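Local atomic coordinates of Rab GDP-dissociation inhibitor (Saccharomyces cerevisiae, PDB entry 2BCG), a protein that inhibits the release of GDP from Rab GTPases such as Sec4 and extracts GDP-bound Ypt7 from vacuolar membranes in the yeast secretory pathway. Residues I40-H45 and D295-P300; G340-I345 and I369-K374; C315-P320 and G387-K392; F90-G95 and K231-Y236. One frame throughout, in Å; residues are numbered along the deposited sequence.

Contact 1. Residues I40-H45 and D295-P300; sequences IDKQDH and DPTYFP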
loop_
_atom_site.group_PDB
_atom_site.type_symbol
_atom_site.label_atom_id
_atom_site.label_comp_id
_atom_site.label_asym_id
_atom_site.label_seq_id
_atom_site.Cartn_x
_atom_site.Cartn_y
_atom_site.Cartn_z
ATOM N N ILE A 40 0.639 -7.408 15.580
ATOM C CA ILE A 40 1.767 -8.339 15.546
ATOM C C ILE A 40 1.801 -9.061 14.223
ATOM O O ILE A 40 0.744 -9.381 13.664
ATOM C CB ILE A 40 1.639 -9.385 16.678
ATOM C CG1 ILE A 40 1.440 -8.707 18.038
ATOM C CG2 ILE A 40 2.826 -10.417 16.690
ATOM C CD1 ILE A 40 1.017 -9.712 19.154
ATOM N N ASP A 41 3.019 -9.310 13.721
ATOM C CA ASP A 41 3.201 -10.203 12.565
ATOM C C ASP A 41 4.303 -11.228 12.869
ATOM O O ASP A 41 5.355 -10.876 13.398
ATOM C CB ASP A 41 3.543 -9.380 11.302
ATOM C CG ASP A 41 3.175 -10.095 9.991
ATOM O OD1 ASP A 41 2.630 -9.426 9.070
ATOM O OD2 ASP A 41 3.461 -11.311 9.870
ATOM N N LYS A 42 4.030 -12.489 12.534
ATOM C CA LYS A 42 5.042 -13.558 12.604
ATOM C C LYS A 42 6.161 -13.353 11.575
ATOM O O LYS A 42 7.279 -13.861 11.751
ATOM C CB LYS A 42 4.392 -14.947 12.475
ATOM C CG LYS A 42 3.580 -15.174 11.194
ATOM C CD LYS A 42 2.573 -16.321 11.330
ATOM C CE LYS A 42 1.536 -16.293 10.215
ATOM N NZ LYS A 42 0.308 -17.097 10.519
ATOM N N GLN A 43 5.838 -12.640 10.496
ATOM C CA GLN A 43 6.774 -12.443 9.395
ATOM C C GLN A 43 7.670 -11.245 9.702
ATOM O O GLN A 43 7.328 -10.384 10.530
ATOM C CB GLN A 43 6.036 -12.269 8.059
ATOM C CG GLN A 43 5.079 -13.410 7.738
ATOM C CD GLN A 43 4.677 -13.493 6.291
ATOM O OE1 GLN A 43 4.800 -14.560 5.684
ATOM N NE2 GLN A 43 4.204 -12.389 5.713
ATOM N N ASP A 44 8.814 -11.181 9.026
ATOM C CA ASP A 44 9.813 -10.193 9.363
ATOM C C ASP A 44 9.641 -8.894 8.572
ATOM O O ASP A 44 10.571 -8.052 8.514
ATOM C CB ASP A 44 11.228 -10.786 9.188
ATOM C CG ASP A 44 11.576 -11.088 7.732
ATOM O OD1 ASP A 44 12.660 -11.686 7.499
ATOM O OD2 ASP A 44 10.827 -10.695 6.808
ATOM N N HIS A 45 8.477 -8.717 7.933
ATOM C CA HIS A 45 8.207 -7.568 7.069
ATOM C C HIS A 45 6.706 -7.289 7.029
ATOM O O HIS A 45 5.904 -8.149 7.408
ATOM C CB HIS A 45 8.704 -7.878 5.650
ATOM C CG HIS A 45 8.013 -9.046 5.022
ATOM N ND1 HIS A 45 8.382 -10.355 5.269
ATOM C CD2 HIS A 45 6.965 -9.101 4.160
ATOM C CE1 HIS A 45 7.582 -11.164 4.595
ATOM N NE2 HIS A 45 6.728 -10.429 3.898
ATOM N N ASP A 295 -5.737 -12.382 9.895
ATOM C CA ASP A 295 -5.905 -13.083 8.630
ATOM C C ASP A 295 -5.993 -14.609 8.803
ATOM O O ASP A 295 -5.684 -15.136 9.882
ATOM C CB ASP A 295 -4.845 -12.627 7.597
ATOM C CG ASP A 295 -3.467 -13.236 7.819
ATOM O OD1 ASP A 295 -3.311 -14.463 7.990
ATOM O OD2 ASP A 295 -2.487 -12.459 7.753
ATOM N N PRO A 296 -6.490 -15.310 7.773
ATOM C CA PRO A 296 -6.662 -16.764 7.886
ATOM C C PRO A 296 -5.441 -17.565 8.332
ATOM O O PRO A 296 -5.606 -18.659 8.926
ATOM C CB PRO A 296 -7.139 -17.176 6.473
ATOM C CG PRO A 296 -7.882 -15.904 5.961
ATOM C CD PRO A 296 -7.026 -14.772 6.502
ATOM N N THR A 297 -4.216 -17.082 8.067
ATOM C CA THR A 297 -3.027 -17.882 8.405
ATOM C C THR A 297 -2.820 -18.026 9.911
ATOM O O THR A 297 -2.085 -18.918 10.349
ATOM C CB THR A 297 -1.734 -17.319 7.774
ATOM O OG1 THR A 297 -1.359 -16.126 8.461
ATOM C CG2 THR A 297 -1.903 -17.043 6.251
ATOM N N TYR A 298 -3.466 -17.169 10.706
ATOM C CA TYR A 298 -3.354 -17.264 12.169
ATOM C C TYR A 298 -4.377 -18.193 12.801
ATOM O O TYR A 298 -4.186 -18.602 13.945
ATOM C CB TYR A 298 -3.463 -15.878 12.825
ATOM C CG TYR A 298 -2.254 -15.062 12.498
ATOM C CD1 TYR A 298 -1.094 -15.083 13.322
ATOM C CD2 TYR A 298 -2.217 -14.318 11.325
ATOM C CE1 TYR A 298 0.048 -14.344 12.988
ATOM C CE2 TYR A 298 -1.056 -13.583 10.971
ATOM C CZ TYR A 298 0.046 -13.588 11.815
ATOM O OH TYR A 298 1.174 -12.882 11.485
ATOM N N PHE A 299 -5.447 -18.479 12.077
ATOM C CA PHE A 299 -6.564 -19.296 12.608
ATOM C C PHE A 299 -7.091 -20.159 11.467
ATOM O O PHE A 299 -8.259 -20.014 11.086
ATOM C CB PHE A 299 -7.711 -18.431 13.153
ATOM C CG PHE A 299 -7.359 -17.636 14.372
ATOM C CD1 PHE A 299 -6.861 -16.339 14.264
ATOM C CD2 PHE A 299 -7.553 -18.175 15.648
ATOM C CE1 PHE A 299 -6.559 -15.590 15.425
ATOM C CE2 PHE A 299 -7.246 -17.437 16.790
ATOM C CZ PHE A 299 -6.745 -16.150 16.684
ATOM N N PRO A 300 -6.247 -21.059 10.940
ATOM C CA PRO A 300 -6.685 -21.867 9.796
ATOM C C PRO A 300 -7.902 -22.734 10.119
ATOM O O PRO A 300 -8.771 -22.930 9.249
ATOM C CB PRO A 300 -5.448 -22.718 9.444
ATOM C CG PRO A 300 -4.603 -22.733 10.685
ATOM C CD PRO A 300 -4.855 -21.374 11.347
HETATM O O HOH W 1 1.578 -12.813 8.793
#
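Lys-42 and Tyr-298 make the nearest backbone approach, with CA atoms 9.2 Å apart, so two loops are joined here mainly through long side chains. One backbone group does take part: Lys-42 N donates to Tyr-298 OH over 3.1 Å, an almost straight bond at 171°. The lysine then turns back over the ring it has just met. Its CG sits between the backbone N and the carbonyl carbon (chi1 58°), and from there the chain runs extended, CE passing over the ring in a CH-pi contact. Lys-42 NZ ends 3.5 Å from the Tyr-298 ring centroid and only 3° off the ring normal, a cation-pi pair centred on the face. The ammonium is gripped from the side as well, since Lys-42 NZ donates to Thr-297 OG1 at 2.8 Å. Both loops follow strands of the parallel sheet of the Rossmann-like GDI fold, 37-40 and 292-294, which lie on either side of strand 14-17. Second-shell bonds fix the acceptor: Thr-297 OG1 donates to the syn lone pair of Asp-295 OD1 (2.6 Å), which also accepts from Thr-297 N in an Asx turn. On the other loop, Asp-41 OD2 closes an Asx turn with Gln-43 N while Asp-41 OD1 bonds Thr-19. A water donates to Asp-41 OD2 (2.6 Å) and lies 2.7 Å from Tyr-298 OH, bridging the two side chains.

Contact 2. Residues G340-I345 and I369-K374; sequences GRKSDI and IIETDK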
loop_
_atom_site.group_PDB
_atom_site.type_symbol
_atom_site.label_atom_id
_atom_site.label_comp_id
_atom_site.label_asym_id
_atom_site.label_seq_id
_atom_site.Cartn_x
_atom_site.Cartn_y
_atom_site.Cartn_z
ATOM N N GLY A 340 -13.707 -19.934 -24.009
ATOM C CA GLY A 340 -14.574 -21.056 -23.615
ATOM C C GLY A 340 -14.364 -21.417 -22.156
ATOM O O GLY A 340 -14.423 -22.598 -21.767
ATOM N N ARG A 341 -14.085 -20.386 -21.355
ATOM C CA ARG A 341 -13.826 -20.540 -19.938
ATOM C C ARG A 341 -15.005 -20.203 -19.039
ATOM O O ARG A 341 -16.029 -19.646 -19.485
ATOM C CB ARG A 341 -12.630 -19.646 -19.539
ATOM C CG ARG A 341 -11.299 -20.200 -19.964
ATOM C CD ARG A 341 -10.114 -19.312 -19.498
ATOM N NE ARG A 341 -10.024 -19.177 -18.039
ATOM C CZ ARG A 341 -9.437 -20.045 -17.206
ATOM N NH1 ARG A 341 -8.848 -21.167 -17.647
ATOM N NH2 ARG A 341 -9.436 -19.776 -15.905
ATOM N N LYS A 342 -14.841 -20.516 -17.755
ATOM C CA LYS A 342 -15.817 -20.148 -16.735
ATOM C C LYS A 342 -15.460 -18.831 -16.049
ATOM O O LYS A 342 -16.309 -18.230 -15.390
ATOM C CB LYS A 342 -15.921 -21.254 -15.682
ATOM C CG LYS A 342 -16.255 -22.638 -16.275
ATOM C CD LYS A 342 -16.163 -23.735 -15.231
ATOM C CE LYS A 342 -16.654 -25.067 -15.819
ATOM N NZ LYS A 342 -17.074 -26.069 -14.773
ATOM N N SER A 343 -14.207 -18.379 -16.194
ATOM C CA SER A 343 -13.784 -17.141 -15.552
ATOM C C SER A 343 -12.798 -16.402 -16.430
ATOM O O SER A 343 -12.027 -16.980 -17.192
ATOM C CB SER A 343 -13.239 -17.332 -14.136
ATOM O OG SER A 343 -11.955 -17.875 -14.164
ATOM N N ASP A 344 -12.812 -15.101 -16.258
ATOM C CA ASP A 344 -11.882 -14.243 -16.988
ATOM C C ASP A 344 -10.424 -14.475 -16.550
ATOM O O ASP A 344 -10.139 -14.911 -15.437
ATOM C CB ASP A 344 -12.247 -12.778 -16.776
ATOM C CG ASP A 344 -13.597 -12.407 -17.370
ATOM O OD1 ASP A 344 -13.967 -11.218 -17.280
ATOM O OD2 ASP A 344 -14.279 -13.298 -17.934
ATOM N N ILE A 345 -9.504 -14.169 -17.452
ATOM C CA ILE A 345 -8.067 -14.075 -17.092
ATOM C C ILE A 345 -7.705 -12.615 -17.130
ATOM O O ILE A 345 -8.131 -11.876 -18.042
ATOM C CB ILE A 345 -7.172 -14.840 -18.107
ATOM C CG1 ILE A 345 -7.610 -16.317 -18.174
ATOM C CG2 ILE A 345 -5.692 -14.685 -17.724
ATOM C CD1 ILE A 345 -6.797 -17.155 -19.108
ATOM N N ILE A 369 -8.809 -17.803 -11.831
ATOM C CA ILE A 369 -9.261 -18.941 -11.057
ATOM C C ILE A 369 -9.037 -20.203 -11.919
ATOM O O ILE A 369 -9.441 -20.268 -13.085
ATOM C CB ILE A 369 -10.767 -18.771 -10.766
ATOM C CG1 ILE A 369 -11.022 -17.595 -9.810
ATOM C CG2 ILE A 369 -11.394 -20.084 -10.268
ATOM C CD1 ILE A 369 -10.288 -17.664 -8.505
ATOM N N ILE A 370 -8.332 -21.165 -11.348
ATOM C CA ILE A 370 -8.002 -22.405 -12.030
ATOM C C ILE A 370 -9.285 -23.180 -12.318
ATOM O O ILE A 370 -10.127 -23.348 -11.426
ATOM C CB ILE A 370 -7.006 -23.222 -11.169
ATOM C CG1 ILE A 370 -5.638 -22.551 -11.140
ATOM C CG2 ILE A 370 -6.835 -24.678 -11.689
ATOM C CD1 ILE A 370 -4.753 -23.069 -10.020
ATOM N N GLU A 371 -9.428 -23.641 -13.561
ATOM C CA GLU A 371 -10.580 -24.502 -13.929
ATOM C C GLU A 371 -10.173 -25.796 -14.631
ATOM O O GLU A 371 -11.045 -26.583 -15.033
ATOM C CB GLU A 371 -11.634 -23.743 -14.738
ATOM C CG GLU A 371 -11.132 -23.222 -16.091
ATOM C CD GLU A 371 -12.195 -22.436 -16.824
ATOM O OE1 GLU A 371 -12.653 -22.913 -17.906
ATOM O OE2 GLU A 371 -12.579 -21.358 -16.315
ATOM N N THR A 372 -8.876 -26.031 -14.796
ATOM C CA THR A 372 -8.430 -27.282 -15.426
ATOM C C THR A 372 -7.401 -28.007 -14.556
ATOM O O THR A 372 -7.029 -27.545 -13.465
ATOM C CB THR A 372 -7.797 -27.085 -16.829
ATOM O OG1 THR A 372 -6.448 -26.632 -16.700
ATOM C CG2 THR A 372 -8.623 -26.127 -17.686
ATOM N N ASP A 373 -6.924 -29.125 -15.075
ATOM C CA ASP A 373 -5.973 -29.919 -14.327
ATOM C C ASP A 373 -4.540 -29.572 -14.659
ATOM O O ASP A 373 -3.614 -30.138 -14.083
ATOM C CB ASP A 373 -6.267 -31.399 -14.550
ATOM C CG ASP A 373 -7.671 -31.781 -14.068
ATOM O OD1 ASP A 373 -8.075 -31.374 -12.949
ATOM O OD2 ASP A 373 -8.388 -32.473 -14.819
ATOM N N LYS A 374 -4.352 -28.616 -15.579
ATOM C CA LYS A 374 -3.026 -28.195 -15.976
ATOM C C LYS A 374 -3.005 -26.671 -15.896
ATOM O O LYS A 374 -3.138 -25.994 -16.928
ATOM C CB LYS A 374 -2.683 -28.687 -17.384
ATOM C CG LYS A 374 -2.442 -30.214 -17.430
ATOM C CD LYS A 374 -2.020 -30.694 -18.803
ATOM C CE LYS A 374 -1.815 -32.203 -18.791
ATOM N NZ LYS A 374 -1.501 -32.712 -20.169
HETATM O O HOH W 2 -14.153 -26.592 -15.031
HETATM O O HOH W 3 -12.173 -20.408 -13.896
#
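Arg-341 meets Glu-371 as one flat group laid over another, the guanidinium and carboxylate planes being 25° apart. Glu-371 OE2 lies over the centre of the guanidinium, 3.5 Å from Arg-341 NH2; this salt bridge therefore rests on charge alone, with no N-H aimed at the oxygen. The edge of the same group is also occupied: Arg-341 NE donates to Ser-343 O at 3.1 Å, and NH2 makes a weak bond to Ile-369 O, so the guanidinium is held flat against the glutamate. Arg-341 NH1 has a further salt bridge, with Glu-378. At Lys-342 the backbone takes over: Lys-342 N donates to the syn lone pair of Glu-371 OE2 at 2.8 Å and more weakly to OE1. The carboxylate arrives there on an extended chain (chi2 -178°). Ser-343 N adds a weak bond to OE2. Ser-343 OG donates to a water 2.6 Å away, which in turn donates to Ile-369 O and, also at 2.6 Å, to Glu-371 OE2. So many donors around one carboxylate would be expected to favour its ionised form. The arrangement is a loop-to-loop polar network at the ends of two inner, antiparallel strands of the mixed sheet, joining the entry to 345-351 with the exit from 362-369.

Contact 3. Residues C315-P320 and G387-K392; sequences CILNHP and GPIEEK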
loop_
_atom_site.group_PDB
_atom_site.type_symbol
_atom_site.label_atom_id
_atom_site.label_comp_id
_atom_site.label_asym_id
_atom_site.label_seq_id
_atom_site.Cartn_x
_atom_site.Cartn_y
_atom_site.Cartn_z
ATOM N N CYS A 315 5.569 -12.350 -14.329
ATOM C CA CYS A 315 6.488 -12.404 -15.461
ATOM C C CYS A 315 7.318 -11.150 -15.528
ATOM O O CYS A 315 6.779 -10.051 -15.331
ATOM C CB CYS A 315 5.709 -12.508 -16.760
ATOM S SG CYS A 315 4.658 -13.996 -16.788
ATOM N N ILE A 316 8.613 -11.321 -15.793
ATOM C CA ILE A 316 9.507 -10.179 -15.995
ATOM C C ILE A 316 9.807 -10.093 -17.473
ATOM O O ILE A 316 10.198 -11.079 -18.094
ATOM C CB ILE A 316 10.829 -10.309 -15.228
ATOM C CG1 ILE A 316 10.601 -10.381 -13.712
ATOM C CG2 ILE A 316 11.763 -9.137 -15.612
ATOM C CD1 ILE A 316 11.910 -10.695 -12.905
ATOM N N LEU A 317 9.532 -8.914 -18.017
ATOM C CA LEU A 317 9.840 -8.635 -19.435
ATOM C C LEU A 317 10.918 -7.591 -19.466
ATOM O O LEU A 317 11.069 -6.823 -18.529
ATOM C CB LEU A 317 8.632 -8.099 -20.186
ATOM C CG LEU A 317 7.260 -8.743 -19.897
ATOM C CD1 LEU A 317 6.179 -8.041 -20.650
ATOM C CD2 LEU A 317 7.248 -10.209 -20.267
ATOM N N ASN A 318 11.666 -7.561 -20.571
ATOM C CA ASN A 318 12.622 -6.475 -20.761
ATOM C C ASN A 318 12.187 -5.531 -21.896
ATOM O O ASN A 318 13.024 -4.851 -22.520
ATOM C CB ASN A 318 14.048 -7.011 -20.930
ATOM C CG ASN A 318 14.248 -7.742 -22.196
ATOM O OD1 ASN A 318 13.343 -7.871 -23.019
ATOM N ND2 ASN A 318 15.478 -8.258 -22.383
ATOM N N HIS A 319 10.885 -5.522 -22.172
ATOM C CA HIS A 319 10.291 -4.701 -23.233
ATOM C C HIS A 319 8.806 -4.486 -22.939
ATOM O O HIS A 319 8.203 -5.235 -22.178
ATOM C CB HIS A 319 10.398 -5.459 -24.557
ATOM C CG HIS A 319 9.750 -6.799 -24.488
ATOM N ND1 HIS A 319 8.386 -6.966 -24.603
ATOM C CD2 HIS A 319 10.264 -8.028 -24.238
ATOM C CE1 HIS A 319 8.085 -8.244 -24.439
ATOM N NE2 HIS A 319 9.208 -8.907 -24.232
ATOM N N PRO A 320 8.186 -3.477 -23.587
ATOM C CA PRO A 320 6.724 -3.291 -23.390
ATOM C C PRO A 320 5.853 -4.399 -23.928
ATOM O O PRO A 320 6.276 -5.212 -24.740
ATOM C CB PRO A 320 6.401 -1.987 -24.119
ATOM C CG PRO A 320 7.677 -1.471 -24.634
ATOM C CD PRO A 320 8.771 -2.457 -24.484
ATOM N N GLY A 387 4.814 -11.234 -25.560
ATOM C CA GLY A 387 6.111 -11.266 -26.219
ATOM C C GLY A 387 7.121 -12.100 -25.395
ATOM O O GLY A 387 6.749 -12.825 -24.466
ATOM N N PRO A 388 8.418 -12.019 -25.737
ATOM C CA PRO A 388 9.388 -12.855 -25.011
ATOM C C PRO A 388 9.410 -12.561 -23.504
ATOM O O PRO A 388 9.368 -11.423 -23.083
ATOM C CB PRO A 388 10.724 -12.505 -25.670
ATOM C CG PRO A 388 10.352 -12.019 -27.050
ATOM C CD PRO A 388 9.043 -11.294 -26.862
ATOM N N ILE A 389 9.502 -13.617 -22.703
ATOM C CA ILE A 389 9.454 -13.461 -21.231
ATOM C C ILE A 389 10.828 -13.846 -20.664
ATOM O O ILE A 389 11.369 -14.925 -20.999
ATOM C CB ILE A 389 8.314 -14.332 -20.605
ATOM C CG1 ILE A 389 6.919 -13.902 -21.116
ATOM C CG2 ILE A 389 8.440 -14.334 -19.063
ATOM C CD1 ILE A 389 5.804 -14.945 -20.906
ATOM N N GLU A 390 11.402 -12.968 -19.850
ATOM C CA GLU A 390 12.726 -13.216 -19.275
ATOM C C GLU A 390 12.691 -14.263 -18.185
ATOM O O GLU A 390 13.548 -15.151 -18.140
ATOM C CB GLU A 390 13.333 -11.927 -18.745
ATOM C CG GLU A 390 14.737 -12.071 -18.220
ATOM C CD GLU A 390 15.488 -10.766 -18.244
ATOM O OE1 GLU A 390 14.836 -9.707 -18.109
ATOM O OE2 GLU A 390 16.731 -10.789 -18.397
ATOM N N GLU A 391 11.727 -14.107 -17.272
ATOM C CA GLU A 391 11.562 -15.062 -16.164
ATOM C C GLU A 391 10.111 -15.094 -15.759
ATOM O O GLU A 391 9.387 -14.097 -15.880
ATOM C CB GLU A 391 12.428 -14.605 -14.990
ATOM C CG GLU A 391 12.639 -15.610 -13.890
ATOM C CD GLU A 391 13.183 -16.917 -14.401
ATOM O OE1 GLU A 391 14.418 -17.075 -14.347
ATOM O OE2 GLU A 391 12.383 -17.759 -14.885
ATOM N N LYS A 392 9.703 -16.251 -15.272
ATOM C CA LYS A 392 8.355 -16.459 -14.742
ATOM C C LYS A 392 8.498 -16.969 -13.304
ATOM O O LYS A 392 9.337 -17.870 -13.037
ATOM C CB LYS A 392 7.638 -17.565 -15.527
ATOM C CG LYS A 392 7.272 -17.273 -16.941
ATOM C CD LYS A 392 6.583 -18.497 -17.527
ATOM C CE LYS A 392 6.198 -18.236 -18.961
ATOM N NZ LYS A 392 5.854 -19.519 -19.667
HETATM O O HOH W 4 11.456 -10.041 -21.949
#
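His-319 presents its imidazole edge to Pro-388 and one face to Leu-317 of its own segment, whose CB lies 4.2 Å above the ring plane toward the rim. At the edge, His-319 NE2 donates to Pro-388 O over 2.8 Å. The donor lies in the carbonyl plane on a lone pair, though the oxygen is tilted 16° from the ring plane. Across the ring, His-319 ND1 donates to Pro-320 O at 2.7 Å, which fixes the ring's rotation from its other nitrogen. Pro-388 O is gripped a second time, by a water that also accepts from Asn-318 N. Beyond the histidine the segments pair as antiparallel strands. Ile-316 N donates to Glu-391 O at 2.9 Å, while Ile-316 O receives Glu-390 N at 2.8 Å and, weakly, Glu-391 N. Glu-390 and Glu-391 thus both face Ile-316 in a classic beta bulge, where the segment pairs along strand 391-402, one of the two outermost strands of the mixed sheet. Ile-389 packs beside the pairing, CG1 lying 3.8 Å from Leu-317 CD2 and CG2 4.0 Å from Cys-315 CB. With both imidazole nitrogens placed as donors to carbonyl oxygens, the arrangement would favour a doubly protonated, positively charged ring.

Contact 4. Residues F90-G95 and K231-Y236; sequences FLMANG and KSPYLY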
loop_
_atom_site.group_PDB
_atom_site.type_symbol
_atom_site.label_atom_id
_atom_site.label_comp_id
_atom_site.label_asym_id
_atom_site.label_seq_id
_atom_site.Cartn_x
_atom_site.Cartn_y
_atom_site.Cartn_z
ATOM N N PHE A 90 -5.308 -3.206 -8.808
ATOM C CA PHE A 90 -5.389 -1.770 -9.006
ATOM C C PHE A 90 -6.383 -1.104 -8.045
ATOM O O PHE A 90 -7.194 -1.779 -7.403
ATOM C CB PHE A 90 -5.785 -1.481 -10.442
ATOM C CG PHE A 90 -4.727 -1.899 -11.455
ATOM C CD1 PHE A 90 -5.029 -2.782 -12.503
ATOM C CD2 PHE A 90 -3.431 -1.401 -11.368
ATOM C CE1 PHE A 90 -4.039 -3.137 -13.445
ATOM C CE2 PHE A 90 -2.447 -1.777 -12.297
ATOM C CZ PHE A 90 -2.763 -2.634 -13.347
ATOM N N LEU A 91 -6.341 0.227 -7.955
ATOM C CA LEU A 91 -7.378 0.971 -7.197
ATOM C C LEU A 91 -8.374 1.637 -8.172
ATOM O O LEU A 91 -7.949 2.361 -9.056
ATOM C CB LEU A 91 -6.729 2.100 -6.375
ATOM C CG LEU A 91 -5.984 1.697 -5.086
ATOM C CD1 LEU A 91 -4.614 1.088 -5.426
ATOM C CD2 LEU A 91 -5.832 2.883 -4.144
ATOM N N MET A 92 -9.675 1.394 -8.006
ATOM C CA MET A 92 -10.639 2.226 -8.734
ATOM C C MET A 92 -10.500 3.684 -8.264
ATOM O O MET A 92 -10.533 3.978 -7.053
ATOM C CB MET A 92 -12.079 1.762 -8.480
ATOM C CG MET A 92 -12.448 0.491 -9.181
ATOM S SD MET A 92 -12.727 0.821 -10.947
ATOM C CE MET A 92 -14.273 0.009 -11.286
ATOM N N ALA A 93 -10.370 4.599 -9.214
ATOM C CA ALA A 93 -10.151 6.001 -8.881
ATOM C C ALA A 93 -11.250 6.626 -8.013
ATOM O O ALA A 93 -10.940 7.532 -7.252
ATOM C CB ALA A 93 -9.926 6.821 -10.129
ATOM N N ASN A 94 -12.501 6.146 -8.104
ATOM C CA ASN A 94 -13.587 6.663 -7.239
ATOM C C ASN A 94 -14.055 5.615 -6.255
ATOM O O ASN A 94 -15.178 5.686 -5.709
ATOM C CB ASN A 94 -14.772 7.204 -8.082
ATOM C CG ASN A 94 -15.704 8.125 -7.275
ATOM O OD1 ASN A 94 -16.932 7.946 -7.284
ATOM N ND2 ASN A 94 -15.118 9.082 -6.554
ATOM N N GLY A 95 -13.195 4.625 -6.018
ATOM C CA GLY A 95 -13.524 3.552 -5.100
ATOM C C GLY A 95 -13.423 3.910 -3.622
ATOM O O GLY A 95 -12.946 4.980 -3.242
ATOM N N LYS A 231 -8.121 8.327 -18.985
ATOM C CA LYS A 231 -7.182 7.235 -19.326
ATOM C C LYS A 231 -7.689 5.843 -19.009
ATOM O O LYS A 231 -7.632 4.939 -19.863
ATOM C CB LYS A 231 -5.813 7.413 -18.669
ATOM C CG LYS A 231 -5.063 8.667 -19.011
ATOM C CD LYS A 231 -3.621 8.529 -18.536
ATOM C CE LYS A 231 -2.879 9.856 -18.604
ATOM N NZ LYS A 231 -1.607 9.779 -17.814
ATOM N N SER A 232 -8.108 5.648 -17.756
ATOM C CA SER A 232 -8.586 4.356 -17.302
ATOM C C SER A 232 -9.281 4.583 -15.958
ATOM O O SER A 232 -9.175 5.650 -15.357
ATOM C CB SER A 232 -7.417 3.367 -17.097
ATOM O OG SER A 232 -6.792 3.639 -15.840
ATOM N N PRO A 233 -9.959 3.553 -15.468
ATOM C CA PRO A 233 -10.547 3.740 -14.139
ATOM C C PRO A 233 -9.584 3.566 -12.947
ATOM O O PRO A 233 -10.034 3.662 -11.802
ATOM C CB PRO A 233 -11.604 2.653 -14.105
ATOM C CG PRO A 233 -11.017 1.563 -14.948
ATOM C CD PRO A 233 -10.265 2.227 -16.031
ATOM N N TYR A 234 -8.293 3.332 -13.206
ATOM C CA TYR A 234 -7.393 2.826 -12.152
ATOM C C TYR A 234 -6.249 3.710 -11.763
ATOM O O TYR A 234 -5.638 4.377 -12.619
ATOM C CB TYR A 234 -6.759 1.512 -12.602
ATOM C CG TYR A 234 -7.724 0.435 -13.003
ATOM C CD1 TYR A 234 -8.677 -0.028 -12.102
ATOM C CD2 TYR A 234 -7.609 -0.204 -14.232
ATOM C CE1 TYR A 234 -9.564 -1.032 -12.448
ATOM C CE2 TYR A 234 -8.486 -1.219 -14.591
ATOM C CZ TYR A 234 -9.458 -1.648 -13.691
ATOM O OH TYR A 234 -10.307 -2.680 -14.044
ATOM N N LEU A 235 -5.901 3.606 -10.482
ATOM C CA LEU A 235 -4.637 4.126 -9.946
ATOM C C LEU A 235 -3.738 2.970 -9.424
ATOM O O LEU A 235 -4.229 1.895 -9.159
ATOM C CB LEU A 235 -4.927 5.087 -8.788
ATOM C CG LEU A 235 -5.906 6.252 -9.011
ATOM C CD1 LEU A 235 -6.134 7.035 -7.716
ATOM C CD2 LEU A 235 -5.378 7.159 -10.140
ATOM N N TYR A 236 -2.447 3.245 -9.277
ATOM C CA TYR A 236 -1.496 2.254 -8.760
ATOM C C TYR A 236 -0.448 3.002 -7.911
ATOM O O TYR A 236 0.007 4.061 -8.310
ATOM C CB TYR A 236 -0.823 1.486 -9.906
ATOM C CG TYR A 236 0.092 0.371 -9.424
ATOM C CD1 TYR A 236 -0.421 -0.881 -9.087
ATOM C CD2 TYR A 236 1.474 0.595 -9.263
ATOM C CE1 TYR A 236 0.406 -1.884 -8.587
ATOM C CE2 TYR A 236 2.299 -0.413 -8.780
ATOM C CZ TYR A 236 1.765 -1.634 -8.433
ATOM O OH TYR A 236 2.633 -2.596 -7.967
#
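Phe-90 packs against Tyr-234 with its CB 3.6 Å from Tyr-234 CD1. Their ring planes are nearly parallel, 26° apart, but displaced, so overlap is slight, and Phe-90 CD1 lies over the rim of one tyrosine face. Pro-233 CG covers the opposite face, 3.6 Å above its centre, which leaves the Tyr-234 ring sandwiched. Met-92 bends at chi2 (-76°), and its SD comes within 4.0 Å of Tyr-234 CE1 in an oblique Met-aromatic contact, touching Pro-233 CB as well. On the other flank Phe-90 CD2 meets Tyr-236 CD1 at 3.8 Å. These side chains are carried by antiparallel strands in a small three-stranded sheet, where 234-237 runs between 91-92 and 112-114. Leu-91 and Leu-235 form a hydrogen-bonded pair, Leu-91 N giving to Leu-235 O at 2.9 Å and Leu-235 N to Leu-91 O at 2.8 Å. Ala-93 N donates to Pro-233 O from within a type I turn, Met-92 to Gly-95, that leads into helix 96-104. Farther out, Ser-232 OG accepts from Tyr-234 N in an ST turn, and the phenol hydroxyls reach Gln-331 from Tyr-234 and Asp-85 from Tyr-236. Tyr-236 opens the 236-261 region that interacts with Ypt1, and Leu-235 packs on an apolar side chain of the other protein chain.

Overall arrangement
From the N terminus, contact 1 opens first, at the end of strand 37-40, and closes after strand 292-294, on the parallel sheet. The loop it closes contains all of contact 4, which joins strand 91-92 to strand 234-237 in the small antiparallel sheet. Contact 3 opens only after contact 1 has closed, pairing strands 303-317 and 391-402 of the mixed sheet. Within that second loop lies contact 2, linking the loops beside strands 345-351 and 362-369 of the same sheet. No two contacts cross along the chain, and none touch in space: the centres of contacts 2 and 3 are about 23 Å apart, those of contacts 1 and 3 about 32 Å.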